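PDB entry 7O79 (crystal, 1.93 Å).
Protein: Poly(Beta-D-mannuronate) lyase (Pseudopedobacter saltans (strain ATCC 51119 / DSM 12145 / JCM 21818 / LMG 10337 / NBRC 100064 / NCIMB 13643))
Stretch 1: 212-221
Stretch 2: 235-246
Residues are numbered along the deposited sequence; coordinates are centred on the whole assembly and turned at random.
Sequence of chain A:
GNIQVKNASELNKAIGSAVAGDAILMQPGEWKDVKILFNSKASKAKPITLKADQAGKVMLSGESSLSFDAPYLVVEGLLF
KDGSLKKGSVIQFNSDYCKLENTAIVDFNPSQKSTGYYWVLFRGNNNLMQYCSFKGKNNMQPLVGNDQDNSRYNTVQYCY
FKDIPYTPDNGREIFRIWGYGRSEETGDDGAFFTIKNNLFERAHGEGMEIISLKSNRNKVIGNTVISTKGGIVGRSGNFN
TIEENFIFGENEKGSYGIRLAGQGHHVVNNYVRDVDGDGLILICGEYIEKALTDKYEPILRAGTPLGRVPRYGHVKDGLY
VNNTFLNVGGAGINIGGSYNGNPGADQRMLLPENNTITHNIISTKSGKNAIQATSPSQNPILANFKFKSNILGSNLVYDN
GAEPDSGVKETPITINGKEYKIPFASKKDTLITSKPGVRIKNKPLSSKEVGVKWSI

Stretch 1, residues 212-221: SLKSNRNKVI
Stretch 2 (235-246) RSGNFNTIEENF

Two segments of one chain lie side by side as parallel, in-register β-strands, with an asparagine-rich loop in each stretch bonded to the loop beside it, burying 924 Å² in all. Strands 219-221 and 241-243 run 4.8 Å apart at closest approach, with only 3° between their directions. Lys 219 pairs with Thr 241, Val 220 with Ile 242 and Ile 221 with Glu 243, at CA-CA distances of 4.7 to 4.9 Å. Extended backbone angles in these two strands (phi -114 to -141, psi 98 to 142) let the peptides alternate as a parallel sheet requires: Thr 241 N donates to Asn 218 O (2.9 Å), Val 220 N to Thr 241 O (2.8 Å), and Glu 243 N to Val 220 O (2.9 Å). Upstream, Lys 214 (-131/49) pairs with Ser 236 (-135/166), Lys 214 CA lying 4.2 Å from Ser 236 CA. Ser 236 N likewise donates to Leu 213 O (3.0 Å), almost linearly at 174°.

Between the strands, both chains bend. Arg 217 (62/36) and Phe 239 (55/51) adopt left-handed backbone angles, and Gly 237 (87/-178) takes a conformation that calls for glycine; a CB there would also lie 2.2 Å from Ser 215 O. The carboxamide, donor and acceptor at once, suits such a bend. Asn 240 (chi1 m, -74°) gives its ND2 to Ser 215 O at 3.0 Å, while its OD1 accepts from Asn 218 N at 2.9 Å, supplementing weak backbone bonds from Arg 217 N to Asn 238 O (3.4 Å) and Phe 239 O (3.1 Å). Asn 216 (chi1 m, chi2 -8°) turns OD1 to Asn 238 N at 2.6 Å. Asn 218, also m, sends ND2 to Ser 215 OG within its own stretch (2.9 Å), with a weak bond from the same ND2 to Asn 240 OD1 (3.1 Å). Further on, Asn 245 ND2 reaches back to Val 220 O at 3.1 Å.

Arg 217 (chi1 -43°, chi2 -96°, chi3 t) lays its guanidinium flat on the Phe 239 ring (chi1 -40°, chi2 -77°). The centres are 4.2 Å apart and the planes 13° from parallel; this off-centre cation-pi stack sets positive charge against the aromatic electron cloud, with Arg 217 NH2 3.5 Å from Phe 239 CD2.

On the sheet face shared by Val 220 (chi1 t) and Ile 242 (m, t), buried branched side chains pack with Val 220 CB 4.1 Å from Ile 242 CG1. On the other face, Ile 221 (m, m) places CD1 3.8 Å from Thr 241 CG2 and 3.9 Å from Glu 243 CB, using methyl and methylene surface alike. There a water bridges Lys 219 NZ (3.1 Å), Thr 241 OG1 (2.7 Å) and Phe 239 O (2.8 Å).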

# COMPACT_ATOMS: atom_id res chain seq x y z
N SER A 212 2.16 -1.65 2.37
CA SER A 212 3.22 -2.64 2.49
C SER A 212 3.44 -3.26 1.12
O SER A 212 2.64 -4.09 0.67
CB SER A 212 2.87 -3.70 3.54
OG SER A 212 3.92 -4.64 3.69
N LEU A 213 4.52 -2.85 0.46
CA LEU A 213 4.94 -3.46 -0.80
C LEU A 213 5.80 -4.68 -0.50
O LEU A 213 6.82 -4.58 0.17
CB LEU A 213 5.70 -2.46 -1.67
CG LEU A 213 5.02 -1.10 -1.87
CD1 LEU A 213 5.83 -0.22 -2.82
CD2 LEU A 213 3.61 -1.30 -2.40
N LYS A 214 5.39 -5.83 -1.03
CA LYS A 214 6.11 -7.09 -0.91
C LYS A 214 6.23 -7.75 -2.27
O LYS A 214 5.91 -8.93 -2.45
CB LYS A 214 5.41 -8.02 0.08
CG LYS A 214 5.52 -7.56 1.54
CD LYS A 214 4.83 -8.56 2.47
CE LYS A 214 5.23 -8.31 3.94
NZ LYS A 214 4.36 -9.05 4.90
N SER A 215 6.65 -6.97 -3.27
CA SER A 215 6.72 -7.39 -4.67
C SER A 215 7.42 -6.26 -5.42
O SER A 215 7.73 -5.21 -4.84
CB SER A 215 5.33 -7.65 -5.27
OG SER A 215 4.47 -6.54 -5.04
N ASN A 216 7.62 -6.46 -6.74
CA ASN A 216 8.34 -5.50 -7.59
C ASN A 216 7.41 -4.65 -8.45
O ASN A 216 6.25 -5.00 -8.71
CB ASN A 216 9.33 -6.19 -8.54
CG ASN A 216 10.37 -7.02 -7.82
OD1 ASN A 216 10.48 -6.98 -6.60
ND2 ASN A 216 11.18 -7.73 -8.59
N ARG A 217 7.97 -3.52 -8.90
CA ARG A 217 7.43 -2.68 -9.99
C ARG A 217 6.07 -2.08 -9.67
O ARG A 217 5.24 -1.89 -10.56
CB ARG A 217 7.40 -3.41 -11.32
CG ARG A 217 8.63 -4.20 -11.59
CD ARG A 217 9.56 -3.38 -12.45
NE ARG A 217 10.85 -4.03 -12.62
CZ ARG A 217 11.94 -3.42 -13.09
NH1 ARG A 217 11.90 -2.14 -13.42
NH2 ARG A 217 13.07 -4.10 -13.22
N ASN A 218 5.87 -1.73 -8.42
CA ASN A 218 4.65 -1.10 -8.00
C ASN A 218 4.79 0.42 -8.04
O ASN A 218 5.87 0.92 -7.97
CB ASN A 218 4.28 -1.58 -6.62
CG ASN A 218 4.04 -3.07 -6.58
OD1 ASN A 218 3.17 -3.56 -7.20
ND2 ASN A 218 4.87 -3.76 -5.90
N LYS A 219 3.68 1.10 -8.18
CA LYS A 219 3.63 2.55 -8.21
C LYS A 219 2.76 3.15 -7.11
O LYS A 219 1.57 2.99 -7.12
CB LYS A 219 3.11 3.04 -9.54
CG LYS A 219 3.69 2.34 -10.73
CD LYS A 219 5.14 2.73 -10.84
CE LYS A 219 5.63 2.84 -12.25
NZ LYS A 219 6.55 1.73 -12.50
N VAL A 220 3.37 3.91 -6.22
CA VAL A 220 2.70 4.59 -5.13
C VAL A 220 2.88 6.07 -5.48
O VAL A 220 3.90 6.64 -5.22
CB VAL A 220 3.29 4.21 -3.77
CG1 VAL A 220 2.51 4.87 -2.68
CG2 VAL A 220 3.21 2.72 -3.59
N ILE A 221 1.85 6.65 -6.09
CA ILE A 221 1.93 7.95 -6.76
C ILE A 221 0.82 8.87 -6.27
O ILE A 221 -0.35 8.49 -6.28
CB ILE A 221 1.80 7.82 -8.29
CG1 ILE A 221 2.67 6.73 -8.88
CG2 ILE A 221 2.13 9.16 -8.97
CD1 ILE A 221 4.11 6.89 -8.51
N ARG A 235 8.50 -3.22 1.98
CA ARG A 235 9.01 -4.24 2.90
C ARG A 235 9.86 -5.29 2.19
O ARG A 235 10.91 -5.69 2.70
CB ARG A 235 7.85 -4.92 3.62
CG ARG A 235 8.25 -6.12 4.48
CD ARG A 235 9.22 -5.76 5.60
NE ARG A 235 9.58 -6.94 6.38
CZ ARG A 235 10.53 -7.81 6.05
NH1 ARG A 235 11.30 -7.61 4.96
NH2 ARG A 235 10.75 -8.87 6.83
N SER A 236 9.40 -5.76 1.04
CA SER A 236 10.09 -6.75 0.23
C SER A 236 10.04 -6.31 -1.22
O SER A 236 9.29 -5.39 -1.58
CB SER A 236 9.47 -8.15 0.39
OG SER A 236 9.83 -8.69 1.64
N GLY A 237 10.86 -6.95 -2.05
CA GLY A 237 10.86 -6.65 -3.47
C GLY A 237 11.76 -5.49 -3.85
O GLY A 237 12.46 -4.89 -3.03
N ASN A 238 11.72 -5.19 -5.15
CA ASN A 238 12.70 -4.33 -5.80
C ASN A 238 12.02 -3.48 -6.87
O ASN A 238 10.94 -3.80 -7.35
CB ASN A 238 13.86 -5.15 -6.40
CG ASN A 238 14.53 -6.08 -5.38
OD1 ASN A 238 15.23 -5.60 -4.49
ND2 ASN A 238 14.31 -7.38 -5.49
N PHE A 239 12.70 -2.40 -7.25
CA PHE A 239 12.23 -1.50 -8.32
C PHE A 239 10.80 -0.99 -8.07
O PHE A 239 9.92 -1.05 -8.93
CB PHE A 239 12.34 -2.17 -9.70
CG PHE A 239 13.60 -2.98 -9.87
CD1 PHE A 239 14.81 -2.34 -10.11
CD2 PHE A 239 13.57 -4.36 -9.81
CE1 PHE A 239 15.97 -3.08 -10.26
CE2 PHE A 239 14.73 -5.09 -9.96
CZ PHE A 239 15.92 -4.45 -10.19
N ASN A 240 10.57 -0.47 -6.87
CA ASN A 240 9.29 0.16 -6.58
C ASN A 240 9.41 1.67 -6.72
O ASN A 240 10.49 2.24 -6.61
CB ASN A 240 8.79 -0.22 -5.20
CG ASN A 240 8.27 -1.65 -5.17
OD1 ASN A 240 7.46 -2.04 -6.03
ND2 ASN A 240 8.76 -2.45 -4.23
N THR A 241 8.28 2.31 -7.01
CA THR A 241 8.23 3.75 -7.24
C THR A 241 7.30 4.40 -6.22
O THR A 241 6.13 4.02 -6.10
CB THR A 241 7.77 4.07 -8.67
OG1 THR A 241 8.74 3.58 -9.60
CG2 THR A 241 7.62 5.58 -8.86
N ILE A 242 7.84 5.36 -5.48
CA ILE A 242 7.08 6.10 -4.47
C ILE A 242 7.33 7.57 -4.78
O ILE A 242 8.41 8.09 -4.50
CB ILE A 242 7.51 5.73 -3.04
CG1 ILE A 242 7.32 4.23 -2.84
CG2 ILE A 242 6.66 6.47 -2.02
CD1 ILE A 242 7.79 3.73 -1.50
N GLU A 243 6.34 8.23 -5.39
CA GLU A 243 6.54 9.56 -5.97
C GLU A 243 5.34 10.45 -5.74
O GLU A 243 4.20 9.99 -5.80
CB GLU A 243 6.80 9.49 -7.48
CG GLU A 243 8.10 8.83 -7.83
CD GLU A 243 8.36 8.78 -9.33
OE1 GLU A 243 9.52 8.50 -9.71
OE2 GLU A 243 7.39 8.97 -10.11
N GLU A 244 5.62 11.73 -5.49
CA GLU A 244 4.61 12.79 -5.49
C GLU A 244 3.52 12.58 -4.45
O GLU A 244 2.39 13.03 -4.63
CB GLU A 244 4.01 12.98 -6.88
CG GLU A 244 5.01 13.56 -7.88
CD GLU A 244 4.68 13.19 -9.32
OE1 GLU A 244 5.55 12.63 -10.00
OE2 GLU A 244 3.55 13.47 -9.76
N ASN A 245 3.86 11.91 -3.34
CA ASN A 245 2.92 11.71 -2.24
C ASN A 245 3.03 12.85 -1.24
O ASN A 245 4.05 13.55 -1.18
CB ASN A 245 3.17 10.38 -1.52
CG ASN A 245 3.04 9.18 -2.44
OD1 ASN A 245 1.93 8.75 -2.75
ND2 ASN A 245 4.18 8.62 -2.88
N PHE A 246 1.97 13.05 -0.47
CA PHE A 246 1.93 14.05 0.58
C PHE A 246 1.62 13.35 1.89
O PHE A 246 0.58 12.70 2.02
CB PHE A 246 0.86 15.11 0.31
CG PHE A 246 1.17 16.02 -0.85
CD1 PHE A 246 1.84 17.22 -0.65
CD2 PHE A 246 0.72 15.70 -2.13
CE1 PHE A 246 2.10 18.07 -1.72
CE2 PHE A 246 0.99 16.55 -3.20
CZ PHE A 246 1.67 17.74 -2.98
O HOH W 1 8.54 0.95 -10.23